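Probable transcriptional repressor protein (Mycobacterium tuberculosis, PDB 4FX0) probably binds DNA as a redox-dependent, MarR-family transcriptional repressor with a winged helix-turn-helix fold. Local coordinates at residues B[38-46]-B[95-105]. Sequence-based numbering, arbitrary orientation.
Sequences TLAVISLSE and IELTAKGRAAL
Leu97 lies against Leu39 and Ser43 of helix 33-45 in this winged helix-turn-helix domain of the MarR family, at the point where the last wing strand, 93-97, turns into the long helix 99-119. The axes of segments 38-45 and 95-97 cross nearly perpendicularly (93°). CD2 of Leu97 meets CD2 of Leu39 at 3.5 Å, the side chains slanting across each other, while CD1 lies against CB of Ser43 (3.6 Å). Ile42, with its CG1 branch beside the backbone N, sends CD1 to CG2 of Ile95, the side chains nearly at right angles, and its CG2 rests on CG of Leu97. From the long helix, Leu105 reaches Ser43 through CD2 and Ala40 through CD1; Ala40 also packs on Phe3 of the second subunit. Val82 of wing strand 82-86 touches both Leu39 and Ile42. At the exposed margin Glu46 and Arg102 approach from opposite directions to form a salt bridge, carboxylate and guanidinium planes only 19° apart. The NH2 bond to OE1 is weak; Glu46 OE2 takes Arg102 NH1 on its syn lone pair at 3.0 Å and lies 24° out of the guanidinium plane.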
ATOM      1  N   THR B  38       6.963  -6.072 -10.229  1.00 51.43           N
ATOM      2  CA  THR B  38       6.702  -7.383 -10.811  1.00 56.47           C
ATOM      3  C   THR B  38       7.848  -7.806 -11.722  1.00 55.26           C
ATOM      4  O   THR B  38       8.289  -8.955 -11.680  1.00 61.58           O
ATOM      5  CB  THR B  38       5.373  -7.418 -11.596  1.00 50.32           C
ATOM      6  OG1 THR B  38       5.483  -6.609 -12.772  1.00 69.07           O
ATOM      7  CG2 THR B  38       4.227  -6.907 -10.735  1.00 55.93           C
ATOM      8  N   LEU B  39       8.332  -6.877 -12.540  1.00 47.27           N
ATOM      9  CA  LEU B  39       9.471  -7.154 -13.407  1.00 49.05           C
ATOM     10  C   LEU B  39      10.646  -7.646 -12.579  1.00 46.58           C
ATOM     11  O   LEU B  39      11.164  -8.739 -12.805  1.00 57.49           O
ATOM     12  CB  LEU B  39       9.885  -5.904 -14.184  1.00 45.97           C
ATOM     13  CG  LEU B  39       8.974  -5.465 -15.328  1.00 47.97           C
ATOM     14  CD1 LEU B  39       9.589  -4.286 -16.061  1.00 51.24           C
ATOM     15  CD2 LEU B  39       8.730  -6.621 -16.281  1.00 43.51           C
ATOM     16  N   ALA B  40      11.060  -6.824 -11.620  1.00 35.07           N
ATOM     17  CA  ALA B  40      12.163  -7.165 -10.734  1.00 34.94           C
ATOM     18  C   ALA B  40      11.985  -8.571 -10.178  1.00 44.70           C
ATOM     19  O   ALA B  40      12.914  -9.379 -10.204  1.00 53.98           O
ATOM     20  CB  ALA B  40      12.261  -6.154  -9.603  1.00 35.40           C
ATOM     21  N   VAL B  41      10.785  -8.858  -9.683  1.00 52.50           N
ATOM     22  CA  VAL B  41      10.464 -10.177  -9.148  1.00 55.15           C
ATOM     23  C   VAL B  41      10.734 -11.268 -10.175  1.00 52.66           C
ATOM     24  O   VAL B  41      11.357 -12.284  -9.867  1.00 46.37           O
ATOM     25  CB  VAL B  41       8.987 -10.266  -8.717  1.00 54.62           C
ATOM     26  CG1 VAL B  41       8.595 -11.711  -8.450  1.00 49.59           C
ATOM     27  CG2 VAL B  41       8.732  -9.397  -7.493  1.00 52.64           C
ATOM     28  N   ILE B  42      10.256 -11.048 -11.395  1.00 57.21           N
ATOM     29  CA  ILE B  42      10.423 -12.013 -12.476  1.00 50.78           C
ATOM     30  C   ILE B  42      11.894 -12.192 -12.840  1.00 42.61           C
ATOM     31  O   ILE B  42      12.372 -13.316 -12.991  1.00 42.33           O
ATOM     32  CB  ILE B  42       9.628 -11.598 -13.729  1.00 56.62           C
ATOM     33  CG1 ILE B  42       8.130 -11.567 -13.416  1.00 59.39           C
ATOM     34  CG2 ILE B  42       9.912 -12.550 -14.878  1.00 60.22           C
ATOM     35  CD1 ILE B  42       7.274 -11.084 -14.564  1.00 61.09           C
ATOM     36  N   SER B  43      12.608 -11.080 -12.974  1.00 36.18           N
ATOM     37  CA  SER B  43      14.032 -11.124 -13.282  1.00 50.17           C
ATOM     38  C   SER B  43      14.791 -11.873 -12.193  1.00 53.40           C
ATOM     39  O   SER B  43      15.833 -12.478 -12.452  1.00 69.50           O
ATOM     40  CB  SER B  43      14.594  -9.709 -13.435  1.00 61.23           C
ATOM     41  OG  SER B  43      14.462  -8.973 -12.231  1.00 71.06           O
ATOM     42  N   LEU B  44      14.262 -11.826 -10.975  1.00 47.66           N
ATOM     43  CA  LEU B  44      14.874 -12.506  -9.839  1.00 56.31           C
ATOM     44  C   LEU B  44      14.634 -14.007  -9.874  1.00 58.88           C
ATOM     45  O   LEU B  44      15.542 -14.795  -9.614  1.00 57.99           O
ATOM     46  CB  LEU B  44      14.314 -11.955  -8.527  1.00 71.81           C
ATOM     47  CG  LEU B  44      14.835 -10.617  -8.005  1.00 76.37           C
ATOM     48  CD1 LEU B  44      13.984 -10.156  -6.834  1.00 85.52           C
ATOM     49  CD2 LEU B  44      16.296 -10.731  -7.602  1.00 63.55           C
ATOM     50  N   SER B  45      13.405 -14.397 -10.195  1.00 60.52           N
ATOM     51  CA  SER B  45      12.972 -15.778 -10.011  1.00 69.94           C
ATOM     52  C   SER B  45      13.117 -16.673 -11.245  1.00 80.68           C
ATOM     53  O   SER B  45      12.962 -17.890 -11.148  1.00 84.17           O
ATOM     54  CB  SER B  45      11.524 -15.802  -9.514  1.00 70.69           C
ATOM     55  OG  SER B  45      11.353 -14.907  -8.428  1.00 70.24           O
ATOM     56  N   GLU B  46      13.418 -16.080 -12.398  1.00 86.33           N
ATOM     57  CA  GLU B  46      13.513 -16.846 -13.643  1.00 77.59           C
ATOM     58  C   GLU B  46      14.559 -17.958 -13.574  1.00 72.24           C
ATOM     59  O   GLU B  46      15.763 -17.700 -13.547  1.00 67.89           O
ATOM     60  CB  GLU B  46      13.786 -15.925 -14.838  1.00 70.29           C
ATOM     61  CG  GLU B  46      15.065 -15.111 -14.725  1.00 74.73           C
ATOM     62  CD  GLU B  46      15.294 -14.218 -15.928  1.00 77.63           C
ATOM     63  OE1 GLU B  46      14.497 -14.297 -16.888  1.00 73.09           O
ATOM     64  OE2 GLU B  46      16.269 -13.437 -15.912  1.00 82.63           O
ATOM     65  N   ILE B  95       5.344 -17.072 -17.012  1.00 59.28           N
ATOM     66  CA  ILE B  95       5.688 -15.686 -17.304  1.00 65.32           C
ATOM     67  C   ILE B  95       7.180 -15.541 -17.602  1.00 66.94           C
ATOM     68  O   ILE B  95       8.023 -16.071 -16.876  1.00 57.98           O
ATOM     69  CB  ILE B  95       5.300 -14.744 -16.143  1.00 67.54           C
ATOM     70  CG1 ILE B  95       3.834 -14.944 -15.751  1.00 65.56           C
ATOM     71  CG2 ILE B  95       5.552 -13.295 -16.522  1.00 53.55           C
ATOM     72  CD1 ILE B  95       3.642 -15.712 -14.460  1.00 68.86           C
ATOM     73  N   GLU B  96       7.498 -14.822 -18.677  1.00 69.20           N
ATOM     74  CA  GLU B  96       8.885 -14.621 -19.087  1.00 74.86           C
ATOM     75  C   GLU B  96       9.197 -13.155 -19.358  1.00 68.26           C
ATOM     76  O   GLU B  96       8.325 -12.389 -19.769  1.00 59.55           O
ATOM     77  CB  GLU B  96       9.200 -15.448 -20.336  1.00 84.57           C
ATOM     78  CG  GLU B  96       9.352 -16.935 -20.077  1.00 99.49           C
ATOM     79  CD  GLU B  96       9.625 -17.724 -21.341  1.00107.18           C
ATOM     80  OE1 GLU B  96       9.088 -17.346 -22.404  1.00101.30           O
ATOM     81  OE2 GLU B  96      10.378 -18.719 -21.274  1.00114.20           O
ATOM     82  N   LEU B  97      10.448 -12.772 -19.126  1.00 62.30           N
ATOM     83  CA  LEU B  97      10.908 -11.433 -19.463  1.00 60.20           C
ATOM     84  C   LEU B  97      11.293 -11.356 -20.932  1.00 59.33           C
ATOM     85  O   LEU B  97      12.039 -12.197 -21.435  1.00 55.20           O
ATOM     86  CB  LEU B  97      12.108 -11.030 -18.606  1.00 65.99           C
ATOM     87  CG  LEU B  97      11.832 -10.365 -17.259  1.00 58.94           C
ATOM     88  CD1 LEU B  97      13.128  -9.825 -16.680  1.00 56.39           C
ATOM     89  CD2 LEU B  97      10.814  -9.249 -17.415  1.00 49.38           C
ATOM     90  N   THR B  98      10.776 -10.345 -21.618  1.00 63.14           N
ATOM     91  CA  THR B  98      11.193 -10.071 -22.982  1.00 59.29           C
ATOM     92  C   THR B  98      12.410  -9.160 -22.946  1.00 68.38           C
ATOM     93  O   THR B  98      12.642  -8.464 -21.953  1.00 62.82           O
ATOM     94  CB  THR B  98      10.079  -9.391 -23.789  1.00 55.59           C
ATOM     95  OG1 THR B  98       9.750  -8.134 -23.185  1.00 62.17           O
ATOM     96  CG2 THR B  98       8.840 -10.271 -23.827  1.00 49.82           C
ATOM     97  N   ALA B  99      13.188  -9.173 -24.022  1.00 60.01           N
ATOM     98  CA  ALA B  99      14.365  -8.321 -24.131  1.00 59.94           C
ATOM     99  C   ALA B  99      14.009  -6.874 -23.808  1.00 51.82           C
ATOM    100  O   ALA B  99      14.775  -6.166 -23.154  1.00 63.12           O
ATOM    101  CB  ALA B  99      14.963  -8.422 -25.526  1.00 52.30           C
ATOM    102  N   LYS B 100      12.838  -6.446 -24.267  1.00 38.31           N
ATOM    103  CA  LYS B 100      12.354  -5.098 -24.001  1.00 39.77           C
ATOM    104  C   LYS B 100      12.099  -4.901 -22.512  1.00 47.60           C
ATOM    105  O   LYS B 100      12.408  -3.849 -21.952  1.00 48.12           O
ATOM    106  CB  LYS B 100      11.075  -4.823 -24.795  1.00 41.81           C
ATOM    107  CG  LYS B 100      10.457  -3.463 -24.527  1.00 40.53           C
ATOM    108  CD  LYS B 100       9.280  -3.200 -25.452  1.00 39.08           C
ATOM    109  CE  LYS B 100       8.664  -1.839 -25.181  1.00 43.97           C
ATOM    110  NZ  LYS B 100       7.596  -1.506 -26.161  1.00 56.31           N
ATOM    111  N   GLY B 101      11.531  -5.922 -21.875  1.00 41.81           N
ATOM    112  CA  GLY B 101      11.309  -5.892 -20.443  1.00 44.45           C
ATOM    113  C   GLY B 101      12.617  -5.708 -19.698  1.00 52.16           C
ATOM    114  O   GLY B 101      12.731  -4.850 -18.823  1.00 49.93           O
ATOM    115  N   ARG B 102      13.609  -6.517 -20.058  1.00 48.12           N
ATOM    116  CA  ARG B 102      14.936  -6.422 -19.462  1.00 40.95           C
ATOM    117  C   ARG B 102      15.498  -5.016 -19.625  1.00 50.36           C
ATOM    118  O   ARG B 102      16.114  -4.469 -18.708  1.00 44.72           O
ATOM    119  CB  ARG B 102      15.874  -7.439 -20.107  1.00 38.88           C
ATOM    120  CG  ARG B 102      16.314  -8.559 -19.186  1.00 55.92           C
ATOM    121  CD  ARG B 102      16.973  -9.678 -19.972  1.00 63.76           C
ATOM    122  NE  ARG B 102      16.041 -10.763 -20.264  1.00 76.16           N
ATOM    123  CZ  ARG B 102      15.944 -11.872 -19.538  1.00 78.17           C
ATOM    124  NH1 ARG B 102      16.726 -12.042 -18.480  1.00 82.04           N
ATOM    125  NH2 ARG B 102      15.068 -12.812 -19.868  1.00 61.70           N
ATOM    126  N   ALA B 103      15.281  -4.436 -20.800  1.00 41.16           N
ATOM    127  CA  ALA B 103      15.730  -3.078 -21.075  1.00 46.74           C
ATOM    128  C   ALA B 103      15.082  -2.082 -20.117  1.00 45.82           C
ATOM    129  O   ALA B 103      15.775  -1.346 -19.413  1.00 44.38           O
ATOM    130  CB  ALA B 103      15.432  -2.703 -22.520  1.00 35.12           C
ATOM    131  N   ALA B 104      13.753  -2.065 -20.089  1.00 42.55           N
ATOM    132  CA  ALA B 104      13.017  -1.149 -19.223  1.00 42.62           C
ATOM    133  C   ALA B 104      13.447  -1.295 -17.766  1.00 51.90           C
ATOM    134  O   ALA B 104      13.651  -0.301 -17.068  1.00 58.48           O
ATOM    135  CB  ALA B 104      11.518  -1.373 -19.359  1.00 37.26           C
ATOM    136  N   LEU B 105      13.583  -2.535 -17.310  1.00 46.43           N
ATOM    137  CA  LEU B 105      14.025  -2.792 -15.947  1.00 44.75           C
ATOM    138  C   LEU B 105      15.415  -2.206 -15.722  1.00 49.68           C
ATOM    139  O   LEU B 105      15.638  -1.461 -14.769  1.00 63.67           O
ATOM    140  CB  LEU B 105      14.026  -4.293 -15.655  1.00 35.47           C
ATOM    141  CG  LEU B 105      14.493  -4.706 -14.258  1.00 37.04           C
ATOM    142  CD1 LEU B 105      13.670  -4.006 -13.188  1.00 40.31           C
ATOM    143  CD2 LEU B 105      14.423  -6.215 -14.093  1.00 33.53           C
TER